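Local coordinates for diol-dehydratase (Roseburia inulinivorans, PDB 5I2A), which dehydrates 1,2-propanediol without vitamin B12, probably as a lyase that works through a glycyl radical, at residues I67-P70 / G76-T79; V174-L179 / Y295-K300; M366-S371 / L394-E399; D448-A453 / N512-A517; L583-E588 / K641-I646. All coordinates share one frame; numbering follows the deposited sequence.

Contact 1 (I67-P70 / G76-T79); sequences IIRP and GSTT
Ser77 and Arg69 meet where the long loop between helix 49-63 and helix 94-97 turns back on itself, in the pyruvate formate lyase-like part of this glycyl radical enzyme. Neither segment is a helix or strand; an arginine-to-carbonyl bond, side-chain packing and one water join them. Ser77 buries the most surface. Its OG lies 3.0 Å above the guanidinium plane of Arg69, toward the rim. The angle there is too poor for a bond to NE or NH2. OG also makes a weak hydrogen bond with Asp325. Arg69 reaches past the serine and gives NH2 to the backbone Thr79 O at 2.8 Å. This bond is bent, with an angle of 142°, and the acceptor sits 23° out of the guanidinium plane. The other two nitrogens are also held: NE pairs with the same Asp325 in a salt bridge, and NH1 bonds to Ile80 O. Three anchors thus fix the rotation of the flat group. Ile67 adds an apolar touch, CG2 to Ser77 CB at 3.7 Å. One water joins the two segments: it donates to Ile67 O at 2.9 Å and accepts from Gly76 N at 2.8 Å and from Ser77 OG at 2.7 Å.

Contact 2 (V174-L179 / Y295-K300); sequences VLAIGL and YPYYEK
Tyr297 reaches from helix 295-303 to helix 171-190 and ends against the backbone of Leu175 and Ala176. This is helix-to-helix packing bridged by one tyrosine, in the helical part of the pyruvate formate lyase-like region. The helices stay well apart here, as the nearest CA atoms, those of Leu175 and Tyr297, are 8.8 Å from each other. Most of that distance is spanned by the tyrosine, which the Leu175 side chain comes to meet. Tyr297 CB already points at the other helix, and CG anti to the carbonyl carbon, chi1 -57°, carries the ring on to Leu175. The ring and the Leu175 side chain cross obliquely. Leu175 CB lies 3.6 Å from Tyr297 CZ. Further out on the leucine, CD1 comes to 3.9 Å from CE1 of the same ring. The hydroxyl goes deepest. Tyr297 OH is 3.2 Å from Leu175 C and equally close to Ala176 N, but the angle to that N-H is poor. Leu175 O is near too, again with poor geometry. The phenol oxygen therefore packs on the peptide group without bonding to it. Helix 262-279 packs against both partners: Leu175 touches its Ser268 and Tyr297 its Ala265. On helix 295-303, Tyr298 meets Phe262 edge-to-face and also packs on helices 309-323 and 362-374.

Contact 3 (M366-S371 / L394-E399); sequences MCITAS and LMRAAE
Ile368 lays its CG2 methyl over the centre of the Arg396 guanidinium, 4.1 Å above the plane. The two side chains slide past each other in opposite directions, and CG2 also touches Arg396 CG at 3.9 Å. Arg396 starts with CG anti to its backbone N, chi1 -176°, then bends at chi2, which brings the guanidinium back beside Thr369. There NH2 donates to Thr369 OG1 at 3.0 Å, and that oxygen sits 21° out of the guanidinium plane. NE gives its N-H to a water at 2.9 Å, in the plane of the group. NH2 also forms a salt bridge with Glu372, and NH1 makes a long, weak one with Glu399 OE2 at 3.4 Å. A methionine here would lack the guanidinium, and would probably leave Glu372 without this mate and Thr369 OG1 without its donor. Ile368 CD1 packs on Ala397 CB at 4.3 Å. The helical segments run almost parallel, 7° apart, with axes 10.1 Å from each other. Both helices pack on strand 380-385, which links them and lies between parallel strands 346-350 and 409-412. Neighbouring helices of successive beta-alpha-beta crossovers are typical of the ten-stranded alpha/beta barrel in glycyl radical enzymes.

Contact 4 (D448-A453 / N512-A517); sequences DGWHDA and NAIDYA. With EDO (1,2-ethanediol), chain C.
The Trp450 indole and the Asp515 carboxylate are stacked, their planes only 20° apart. Asp515 OD2 lies 4.0 Å above the ring plane, offset toward the rim, and OD1 is 3.6 Å from Trp450 CZ2. At the edge, in the ring plane, sits the backbone carbon of Ile514. The far corner of the indole pushes into the helix backbone, with CH2 3.3 Å from Asp515 N. Ile514 CG2 closes on the same CH2 at 3.9 Å. The carboxylate is held by Arg685, which makes a salt bridge to it, another to Asp448, and a cation-pi contact with Trp450. This positive charge probably offsets the two nearby acids. Without the indole, an alanine here would probably leave a gap beside Asp515 and Ile514 and deprive Arg685 of its cation-pi partner. Further along the loop, Asp452 OD2 accepts from 1,2-ethanediol O2 at 2.6 Å. This small diol, probably from the crystallisation liquor, is also bonded by His166, His283, Ser284 and Glu440, which is consistent with a pocket for diol substrates. The loop joins strands 447-448 and 454-457, each paired parallel with strand 548-556. Helix 489-521 lies against the tryptophan, and its Tyr516 OH bonds to Ala198 O of the second subunit.

Contact 5 (L583-E588 / K641-I646); sequences LKKALE and KRYEEI
Ala586 and Tyr643 bring the two helices close, with their CA atoms 5.7 Å apart. Both segments are regular helix, with bonds such as Leu587 N to Leu583 O and Ile646 N to Arg642 O. This is close helix-to-helix packing in which a small alanine takes the face of a tyrosine ring. Ala586 CA points a CH at the Tyr643 face, 4.0 Å from the centroid and 12° off the ring normal, a CH-pi contact. Ala586 CB also packs on Tyr643 CD1 at 3.8 Å. Tyr643 CG is anti to the carbonyl carbon, chi1 -69°, and the ring runs across to Lys585. That lysine is bent at chi2 and chi4, which brings NZ round to the phenol oxygen. A bond from Lys585 NZ to Tyr643 OH at 3.1 Å is possible but doubtful, since that oxygen is modelled too close to a neighbour. Polar pairs line the second helix. Lys641 NZ meets Glu644 OE2 at 3.1 Å, nearly along the C-O axis of the glutamate. Arg642 bonds weakly to Glu645 and makes a salt bridge across to Glu582, which also ties the two helices. Helix 580-588 packs through Leu583 on helices 459-467 and 558-574. Helix 637-651 packs on it through Tyr643, which also touches Met589 and Leu635 in the adjoining loops.

How the contacts relate
Contact 4 lies nearest the middle of the chain, about 14 Å from its centre, and is the one with bound 1,2-ethanediol. Contacts 1, 2 and 3 group together, with centres 23 to 28 Å apart. Contacts 1 and 2 have centres 32 Å from that of contact 4, and contact 3 is 34 Å away. Contacts 2 and 3 touch: Tyr298 OH packs on Met366 SD at 4.0 Å, which links helix 295-303 to helix 362-374. Contact 1 touches neither; its nearest atoms are about 14 Å from contact 2 and about 16 Å from contact 3. Contact 5 is remote, its centre 42 Å from contact 4 and 65 Å from contact 2, across the chain's centre from the latter.

Contact 1 (I67-P70 / G76-T79)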
# COMPACT_ATOMS: atom_id res chain seq x y z
N ILE A 67 22.67 21.15 -20.00
CA ILE A 67 23.87 21.80 -20.52
C ILE A 67 24.55 20.84 -21.48
O ILE A 67 24.49 19.64 -21.31
CB ILE A 67 24.82 22.22 -19.37
CG1 ILE A 67 26.02 23.02 -19.90
CG2 ILE A 67 25.31 21.01 -18.57
CD1 ILE A 67 26.84 23.68 -18.80
N ILE A 68 25.17 21.39 -22.52
CA ILE A 68 26.04 20.61 -23.39
C ILE A 68 27.45 21.09 -23.13
O ILE A 68 27.75 22.27 -23.32
CB ILE A 68 25.66 20.78 -24.87
CG1 ILE A 68 24.28 20.18 -25.11
CG2 ILE A 68 26.72 20.14 -25.80
CD1 ILE A 68 23.84 20.15 -26.58
N ARG A 69 28.31 20.20 -22.65
CA ARG A 69 29.64 20.60 -22.22
C ARG A 69 30.54 20.75 -23.46
O ARG A 69 30.24 20.18 -24.50
CB ARG A 69 30.22 19.58 -21.22
CG ARG A 69 29.26 19.18 -20.08
CD ARG A 69 30.05 18.64 -18.89
NE ARG A 69 29.21 18.12 -17.81
CZ ARG A 69 28.54 18.88 -16.95
NH1 ARG A 69 28.57 20.21 -17.05
NH2 ARG A 69 27.82 18.31 -16.00
N PRO A 70 31.62 21.54 -23.34
CA PRO A 70 32.48 21.80 -24.51
C PRO A 70 32.93 20.51 -25.18
O PRO A 70 33.42 19.60 -24.51
CB PRO A 70 33.67 22.56 -23.91
CG PRO A 70 33.08 23.26 -22.71
CD PRO A 70 32.08 22.28 -22.15
N GLY A 76 24.03 14.97 -22.33
CA GLY A 76 23.16 14.58 -21.23
C GLY A 76 23.92 14.76 -19.93
O GLY A 76 24.83 14.01 -19.61
N SER A 77 23.55 15.79 -19.18
CA SER A 77 24.19 16.10 -17.92
C SER A 77 23.11 16.31 -16.88
O SER A 77 22.11 16.96 -17.15
CB SER A 77 25.07 17.36 -18.03
OG SER A 77 26.21 17.15 -18.86
N THR A 78 23.33 15.77 -15.69
CA THR A 78 22.32 15.82 -14.64
C THR A 78 22.53 17.06 -13.75
O THR A 78 21.59 17.58 -13.16
CB THR A 78 22.33 14.50 -13.83
OG1 THR A 78 21.84 13.45 -14.66
CG2 THR A 78 21.47 14.57 -12.56
N THR A 79 23.77 17.55 -13.69
CA THR A 79 24.06 18.79 -12.98
C THR A 79 24.82 19.78 -13.87
O THR A 79 25.47 19.40 -14.83
CB THR A 79 24.91 18.54 -11.73
OG1 THR A 79 26.05 17.77 -12.11
CG2 THR A 79 24.11 17.77 -10.67
O HOH W 1 25.69 17.04 -21.55

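Contact 2 (V174-L179 / Y295-K300)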
# COMPACT_ATOMS: atom_id res chain seq x y z
N VAL A 174 15.17 -0.67 -25.68
CA VAL A 174 15.09 0.73 -26.07
C VAL A 174 15.76 0.96 -27.44
O VAL A 174 15.24 1.69 -28.28
CB VAL A 174 15.74 1.64 -25.00
CG1 VAL A 174 15.73 3.10 -25.44
CG2 VAL A 174 15.03 1.48 -23.64
N LEU A 175 16.91 0.33 -27.65
CA LEU A 175 17.61 0.43 -28.92
C LEU A 175 16.78 -0.12 -30.08
O LEU A 175 16.71 0.50 -31.13
CB LEU A 175 18.96 -0.30 -28.85
CG LEU A 175 19.98 0.28 -27.88
CD1 LEU A 175 21.24 -0.57 -27.84
CD2 LEU A 175 20.33 1.67 -28.28
N ALA A 176 16.15 -1.27 -29.88
CA ALA A 176 15.47 -1.94 -30.98
C ALA A 176 14.06 -1.38 -31.27
O ALA A 176 13.67 -1.30 -32.42
CB ALA A 176 15.40 -3.46 -30.72
N ILE A 177 13.29 -0.99 -30.25
CA ILE A 177 11.94 -0.54 -30.54
C ILE A 177 11.68 0.89 -30.08
O ILE A 177 10.65 1.46 -30.38
CB ILE A 177 10.86 -1.51 -29.94
CG1 ILE A 177 10.79 -1.44 -28.40
CG2 ILE A 177 11.09 -2.93 -30.43
CD1 ILE A 177 9.71 -2.39 -27.79
N GLY A 178 12.64 1.48 -29.38
CA GLY A 178 12.46 2.83 -28.89
C GLY A 178 11.49 2.91 -27.72
O GLY A 178 10.81 1.93 -27.41
N LEU A 179 11.43 4.06 -27.05
CA LEU A 179 10.42 4.27 -26.03
C LEU A 179 9.04 4.31 -26.69
O LEU A 179 8.03 4.03 -26.06
CB LEU A 179 10.69 5.55 -25.24
CG LEU A 179 11.95 5.50 -24.36
CD1 LEU A 179 12.09 6.75 -23.51
CD2 LEU A 179 11.97 4.24 -23.48
N TYR A 295 26.48 -4.09 -30.56
CA TYR A 295 27.18 -4.59 -31.73
C TYR A 295 26.38 -4.54 -33.04
O TYR A 295 26.94 -4.14 -34.06
CB TYR A 295 27.70 -6.02 -31.50
CG TYR A 295 28.57 -6.44 -32.65
CD1 TYR A 295 29.82 -5.85 -32.85
CD2 TYR A 295 28.14 -7.38 -33.57
CE1 TYR A 295 30.62 -6.22 -33.93
CE2 TYR A 295 28.92 -7.76 -34.64
CZ TYR A 295 30.16 -7.18 -34.82
OH TYR A 295 30.91 -7.57 -35.89
N PRO A 296 25.09 -4.94 -33.03
CA PRO A 296 24.35 -4.86 -34.30
C PRO A 296 24.30 -3.46 -34.89
O PRO A 296 24.32 -3.31 -36.11
CB PRO A 296 22.94 -5.34 -33.91
CG PRO A 296 23.14 -6.20 -32.74
CD PRO A 296 24.27 -5.56 -31.97
N TYR A 297 24.27 -2.44 -34.04
CA TYR A 297 24.21 -1.05 -34.50
C TYR A 297 25.57 -0.62 -35.03
O TYR A 297 25.65 0.13 -36.00
CB TYR A 297 23.73 -0.14 -33.36
CG TYR A 297 22.39 -0.61 -32.87
CD1 TYR A 297 22.30 -1.56 -31.85
CD2 TYR A 297 21.22 -0.20 -33.49
CE1 TYR A 297 21.08 -2.05 -31.44
CE2 TYR A 297 19.99 -0.67 -33.07
CZ TYR A 297 19.93 -1.59 -32.05
OH TYR A 297 18.71 -2.08 -31.64
N TYR A 298 26.63 -1.11 -34.42
CA TYR A 298 27.96 -0.83 -34.90
C TYR A 298 28.19 -1.50 -36.26
O TYR A 298 28.62 -0.86 -37.21
CB TYR A 298 28.99 -1.31 -33.89
CG TYR A 298 30.41 -1.30 -34.41
CD1 TYR A 298 31.11 -0.10 -34.50
CD2 TYR A 298 31.06 -2.47 -34.78
CE1 TYR A 298 32.41 -0.07 -34.96
CE2 TYR A 298 32.37 -2.45 -35.24
CZ TYR A 298 33.04 -1.23 -35.32
OH TYR A 298 34.33 -1.18 -35.77
N GLU A 299 27.90 -2.79 -36.33
CA GLU A 299 28.16 -3.57 -37.53
C GLU A 299 27.43 -3.02 -38.75
O GLU A 299 28.01 -2.91 -39.82
CB GLU A 299 27.77 -5.03 -37.30
CG GLU A 299 28.06 -5.91 -38.49
CD GLU A 299 27.82 -7.38 -38.20
OE1 GLU A 299 26.68 -7.73 -37.83
OE2 GLU A 299 28.77 -8.17 -38.34
N LYS A 300 26.16 -2.65 -38.59
CA LYS A 300 25.38 -2.15 -39.71
C LYS A 300 25.95 -0.85 -40.27
O LYS A 300 26.10 -0.71 -41.48
CB LYS A 300 23.93 -1.95 -39.31
CG LYS A 300 23.05 -1.42 -40.43
CD LYS A 300 21.61 -1.25 -39.98
CE LYS A 300 20.83 -0.41 -40.97
NZ LYS A 300 19.39 -0.33 -40.61

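Contact 3 (M366-S371 / L394-E399)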
# COMPACT_ATOMS: atom_id res chain seq x y z
N MET A 366 37.17 -2.75 -28.18
CA MET A 366 37.09 -1.29 -28.15
C MET A 366 36.69 -0.76 -26.77
O MET A 366 37.08 0.34 -26.40
CB MET A 366 36.14 -0.80 -29.24
CG MET A 366 36.71 -1.07 -30.65
SD MET A 366 35.52 -0.96 -32.00
CE MET A 366 35.15 0.77 -31.89
N CYS A 367 35.93 -1.55 -26.02
CA CYS A 367 35.58 -1.19 -24.64
C CYS A 367 36.83 -1.19 -23.75
O CYS A 367 37.03 -0.30 -22.92
CB CYS A 367 34.52 -2.14 -24.09
SG CYS A 367 32.89 -1.95 -24.86
N ILE A 368 37.69 -2.18 -23.94
CA ILE A 368 38.95 -2.22 -23.21
C ILE A 368 39.83 -1.01 -23.59
O ILE A 368 40.45 -0.38 -22.73
CB ILE A 368 39.70 -3.53 -23.49
CG1 ILE A 368 38.90 -4.72 -22.96
CG2 ILE A 368 41.08 -3.50 -22.87
CD1 ILE A 368 39.51 -6.07 -23.28
N THR A 369 39.86 -0.68 -24.87
CA THR A 369 40.65 0.46 -25.34
C THR A 369 40.12 1.75 -24.74
O THR A 369 40.89 2.64 -24.35
CB THR A 369 40.64 0.55 -26.89
OG1 THR A 369 41.32 -0.58 -27.45
CG2 THR A 369 41.33 1.82 -27.37
N ALA A 370 38.80 1.87 -24.65
CA ALA A 370 38.21 3.08 -24.12
C ALA A 370 38.62 3.31 -22.66
O ALA A 370 38.89 4.43 -22.26
CB ALA A 370 36.69 3.05 -24.26
N SER A 371 38.70 2.23 -21.89
CA SER A 371 39.21 2.34 -20.52
C SER A 371 40.66 2.84 -20.48
O SER A 371 41.06 3.58 -19.59
CB SER A 371 39.10 0.99 -19.81
OG SER A 371 37.74 0.65 -19.57
N LEU A 394 41.55 -12.14 -23.82
CA LEU A 394 42.14 -12.32 -22.49
C LEU A 394 43.47 -11.60 -22.38
O LEU A 394 43.75 -10.97 -21.36
CB LEU A 394 42.32 -13.80 -22.16
CG LEU A 394 41.05 -14.65 -21.98
CD1 LEU A 394 41.41 -16.07 -21.58
CD2 LEU A 394 40.08 -14.03 -20.97
N MET A 395 44.30 -11.70 -23.42
CA MET A 395 45.59 -11.03 -23.40
C MET A 395 45.43 -9.50 -23.43
O MET A 395 46.15 -8.79 -22.74
CB MET A 395 46.46 -11.51 -24.57
CG MET A 395 46.94 -12.95 -24.40
SD MET A 395 48.20 -13.12 -23.09
CE MET A 395 49.61 -12.42 -23.92
N ARG A 396 44.46 -9.01 -24.20
CA ARG A 396 44.19 -7.59 -24.22
C ARG A 396 43.69 -7.09 -22.86
O ARG A 396 44.02 -5.98 -22.43
CB ARG A 396 43.15 -7.27 -25.30
CG ARG A 396 42.87 -5.82 -25.46
CD ARG A 396 43.96 -5.13 -26.27
NE ARG A 396 43.65 -3.72 -26.47
CZ ARG A 396 44.06 -2.74 -25.66
NH1 ARG A 396 44.81 -3.03 -24.60
NH2 ARG A 396 43.73 -1.48 -25.92
N ALA A 397 42.89 -7.90 -22.18
CA ALA A 397 42.43 -7.58 -20.83
C ALA A 397 43.63 -7.49 -19.88
O ALA A 397 43.75 -6.56 -19.09
CB ALA A 397 41.42 -8.61 -20.33
N ALA A 398 44.52 -8.48 -20.00
CA ALA A 398 45.71 -8.54 -19.15
C ALA A 398 46.59 -7.31 -19.37
O ALA A 398 47.15 -6.77 -18.43
CB ALA A 398 46.49 -9.83 -19.42
N GLU A 399 46.68 -6.86 -20.62
CA GLU A 399 47.40 -5.64 -20.95
C GLU A 399 46.82 -4.44 -20.21
O GLU A 399 47.56 -3.58 -19.74
CB GLU A 399 47.37 -5.38 -22.46
CG GLU A 399 48.25 -6.32 -23.27
CD GLU A 399 47.92 -6.30 -24.77
OE1 GLU A 399 48.47 -7.15 -25.50
OE2 GLU A 399 47.11 -5.46 -25.20
O HOH W 2 42.21 -3.42 -29.01

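Contact 4 (D448-A453 / N512-A517)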
# COMPACT_ATOMS: atom_id res chain seq x y z
N ASP A 448 15.04 -7.89 -10.05
CA ASP A 448 15.21 -6.89 -8.99
C ASP A 448 15.99 -7.57 -7.87
O ASP A 448 15.42 -8.30 -7.06
CB ASP A 448 13.87 -6.36 -8.49
CG ASP A 448 14.02 -5.10 -7.63
OD1 ASP A 448 14.59 -4.10 -8.12
OD2 ASP A 448 13.57 -5.09 -6.47
N GLY A 449 17.30 -7.34 -7.83
CA GLY A 449 18.18 -8.20 -7.08
C GLY A 449 18.65 -7.68 -5.74
O GLY A 449 19.16 -8.46 -4.94
N TRP A 450 18.47 -6.38 -5.49
CA TRP A 450 18.88 -5.77 -4.22
C TRP A 450 20.31 -6.19 -3.90
O TRP A 450 20.61 -6.63 -2.79
CB TRP A 450 17.90 -6.17 -3.09
CG TRP A 450 16.76 -5.18 -2.93
CD1 TRP A 450 15.95 -4.71 -3.92
CD2 TRP A 450 16.33 -4.55 -1.72
NE1 TRP A 450 15.05 -3.82 -3.40
CE2 TRP A 450 15.26 -3.70 -2.05
CE3 TRP A 450 16.75 -4.62 -0.38
CZ2 TRP A 450 14.59 -2.92 -1.10
CZ3 TRP A 450 16.08 -3.84 0.57
CH2 TRP A 450 15.03 -2.99 0.20
N HIS A 451 21.19 -6.07 -4.89
CA HIS A 451 22.48 -6.74 -4.84
C HIS A 451 23.48 -6.18 -3.82
O HIS A 451 24.52 -6.79 -3.59
CB HIS A 451 23.11 -6.76 -6.23
CG HIS A 451 22.37 -7.62 -7.22
ND1 HIS A 451 22.42 -8.99 -7.19
CD2 HIS A 451 21.53 -7.29 -8.23
CE1 HIS A 451 21.67 -9.48 -8.16
NE2 HIS A 451 21.13 -8.46 -8.81
N ASP A 452 23.18 -5.04 -3.20
CA ASP A 452 24.01 -4.60 -2.08
C ASP A 452 23.14 -4.06 -0.93
O ASP A 452 23.17 -2.88 -0.61
CB ASP A 452 25.01 -3.54 -2.53
CG ASP A 452 26.12 -3.32 -1.49
OD1 ASP A 452 26.18 -4.06 -0.48
OD2 ASP A 452 26.93 -2.41 -1.69
N ALA A 453 22.39 -4.97 -0.31
CA ALA A 453 21.33 -4.61 0.62
C ALA A 453 21.84 -4.24 2.01
O ALA A 453 21.15 -3.52 2.74
CB ALA A 453 20.32 -5.76 0.73
N ASN A 512 14.08 -6.13 4.96
CA ASN A 512 12.67 -6.32 4.63
C ASN A 512 11.86 -5.07 5.00
O ASN A 512 10.95 -4.68 4.28
CB ASN A 512 12.10 -7.57 5.32
CG ASN A 512 12.57 -8.87 4.66
OD1 ASN A 512 13.21 -8.85 3.61
ND2 ASN A 512 12.23 -10.01 5.26
N ALA A 513 12.20 -4.44 6.12
CA ALA A 513 11.55 -3.19 6.51
C ALA A 513 11.78 -2.09 5.46
O ALA A 513 10.86 -1.38 5.08
CB ALA A 513 12.05 -2.73 7.88
N ILE A 514 13.02 -1.95 5.00
CA ILE A 514 13.35 -0.96 3.98
C ILE A 514 12.66 -1.31 2.65
O ILE A 514 12.22 -0.43 1.92
CB ILE A 514 14.88 -0.85 3.82
CG1 ILE A 514 15.49 -0.33 5.13
CG2 ILE A 514 15.27 0.06 2.64
CD1 ILE A 514 17.01 -0.52 5.25
N ASP A 515 12.53 -2.61 2.37
CA ASP A 515 11.84 -3.13 1.19
C ASP A 515 10.38 -2.65 1.17
O ASP A 515 9.92 -2.12 0.15
CB ASP A 515 11.91 -4.67 1.19
CG ASP A 515 11.98 -5.28 -0.22
OD1 ASP A 515 11.45 -4.70 -1.19
OD2 ASP A 515 12.56 -6.38 -0.34
N TYR A 516 9.68 -2.80 2.29
CA TYR A 516 8.31 -2.30 2.40
C TYR A 516 8.27 -0.82 2.15
O TYR A 516 7.39 -0.35 1.46
CB TYR A 516 7.70 -2.62 3.78
CG TYR A 516 7.19 -4.03 3.84
CD1 TYR A 516 6.14 -4.45 3.01
CD2 TYR A 516 7.78 -4.96 4.68
CE1 TYR A 516 5.69 -5.76 3.03
CE2 TYR A 516 7.34 -6.28 4.71
CZ TYR A 516 6.29 -6.67 3.89
OH TYR A 516 5.86 -7.97 3.93
N ALA A 517 9.24 -0.08 2.69
CA ALA A 517 9.24 1.37 2.50
C ALA A 517 9.35 1.75 1.02
O ALA A 517 8.58 2.59 0.54
CB ALA A 517 10.36 2.03 3.32
C1 EDO C . 27.94 -2.87 -5.15
O1 EDO C . 26.92 -3.11 -6.12
C2 EDO C . 27.84 -1.40 -4.73
O2 EDO C . 26.64 -1.13 -3.98

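Contact 5 (L583-E588 / K641-I646)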
# COMPACT_ATOMS: atom_id res chain seq x y z
N LEU A 583 43.18 -15.03 26.79
CA LEU A 583 42.87 -14.61 25.44
C LEU A 583 41.83 -13.50 25.50
O LEU A 583 42.02 -12.45 24.91
CB LEU A 583 42.37 -15.78 24.59
CG LEU A 583 42.11 -15.43 23.12
CD1 LEU A 583 43.34 -14.75 22.51
CD2 LEU A 583 41.71 -16.68 22.32
N LYS A 584 40.77 -13.73 26.27
CA LYS A 584 39.69 -12.76 26.39
C LYS A 584 40.22 -11.42 26.89
O LYS A 584 39.88 -10.36 26.38
CB LYS A 584 38.59 -13.26 27.32
CG LYS A 584 37.47 -12.23 27.53
CD LYS A 584 36.44 -12.72 28.54
CE LYS A 584 35.42 -11.63 28.88
NZ LYS A 584 34.44 -12.17 29.86
N LYS A 585 41.08 -11.49 27.89
CA LYS A 585 41.58 -10.29 28.52
C LYS A 585 42.63 -9.62 27.61
O LYS A 585 42.66 -8.40 27.48
CB LYS A 585 42.12 -10.64 29.91
CG LYS A 585 42.68 -9.51 30.73
CD LYS A 585 41.72 -8.38 31.04
CE LYS A 585 42.29 -7.52 32.16
NZ LYS A 585 43.64 -6.99 31.78
N ALA A 586 43.46 -10.42 26.94
CA ALA A 586 44.42 -9.86 25.98
C ALA A 586 43.70 -9.07 24.87
O ALA A 586 44.14 -7.99 24.48
CB ALA A 586 45.29 -10.96 25.38
N LEU A 587 42.59 -9.62 24.38
CA LEU A 587 41.81 -8.94 23.35
C LEU A 587 41.27 -7.61 23.87
O LEU A 587 41.36 -6.58 23.19
CB LEU A 587 40.66 -9.83 22.85
CG LEU A 587 41.11 -11.11 22.12
CD1 LEU A 587 39.92 -12.01 21.84
CD2 LEU A 587 41.84 -10.80 20.82
N GLU A 588 40.71 -7.62 25.08
CA GLU A 588 40.19 -6.40 25.67
C GLU A 588 41.26 -5.32 25.76
O GLU A 588 40.97 -4.15 25.55
CB GLU A 588 39.62 -6.69 27.07
CG GLU A 588 38.35 -7.53 27.06
CD GLU A 588 37.94 -7.97 28.46
OE1 GLU A 588 38.75 -7.84 29.39
OE2 GLU A 588 36.79 -8.45 28.62
N LYS A 641 54.01 -7.98 29.22
CA LYS A 641 54.93 -8.96 28.66
C LYS A 641 54.18 -10.19 28.16
O LYS A 641 54.49 -10.72 27.09
CB LYS A 641 55.97 -9.38 29.70
CG LYS A 641 57.25 -9.94 29.11
CD LYS A 641 57.70 -9.08 27.95
CE LYS A 641 59.01 -9.55 27.36
NZ LYS A 641 59.55 -8.55 26.39
N ARG A 642 53.22 -10.64 28.96
CA ARG A 642 52.44 -11.82 28.64
C ARG A 642 51.53 -11.58 27.43
O ARG A 642 51.40 -12.45 26.57
CB ARG A 642 51.62 -12.25 29.86
CG ARG A 642 50.70 -13.44 29.63
CD ARG A 642 51.41 -14.62 29.01
NE ARG A 642 50.56 -15.81 29.00
CZ ARG A 642 50.81 -16.92 28.31
NH1 ARG A 642 51.90 -16.99 27.56
NH2 ARG A 642 49.97 -17.94 28.36
N TYR A 643 50.92 -10.40 27.34
CA TYR A 643 50.07 -10.11 26.20
C TYR A 643 50.89 -10.09 24.93
O TYR A 643 50.44 -10.56 23.89
CB TYR A 643 49.33 -8.78 26.39
CG TYR A 643 48.30 -8.85 27.48
CD1 TYR A 643 47.89 -10.07 27.98
CD2 TYR A 643 47.74 -7.70 28.03
CE1 TYR A 643 46.96 -10.17 28.97
CE2 TYR A 643 46.80 -7.79 29.04
CZ TYR A 643 46.42 -9.03 29.50
OH TYR A 643 45.51 -9.15 30.50
N GLU A 644 52.10 -9.57 25.03
CA GLU A 644 53.01 -9.54 23.90
C GLU A 644 53.37 -10.94 23.40
O GLU A 644 53.32 -11.21 22.21
CB GLU A 644 54.28 -8.77 24.27
CG GLU A 644 55.25 -8.55 23.12
CD GLU A 644 56.39 -7.62 23.50
OE1 GLU A 644 56.47 -6.51 22.94
OE2 GLU A 644 57.22 -8.01 24.35
N GLU A 645 53.73 -11.85 24.30
CA GLU A 645 54.11 -13.18 23.84
C GLU A 645 52.90 -13.95 23.33
O GLU A 645 53.02 -14.79 22.45
CB GLU A 645 54.84 -13.97 24.93
CG GLU A 645 54.05 -14.27 26.16
CD GLU A 645 54.88 -15.00 27.21
OE1 GLU A 645 54.76 -16.24 27.32
OE2 GLU A 645 55.66 -14.32 27.93
N ILE A 646 51.73 -13.65 23.89
CA ILE A 646 50.49 -14.20 23.36
C ILE A 646 50.29 -13.74 21.91
O ILE A 646 50.02 -14.55 21.03
CB ILE A 646 49.28 -13.81 24.22
CG1 ILE A 646 49.28 -14.62 25.52
CG2 ILE A 646 47.98 -14.03 23.45
CD1 ILE A 646 48.15 -14.27 26.46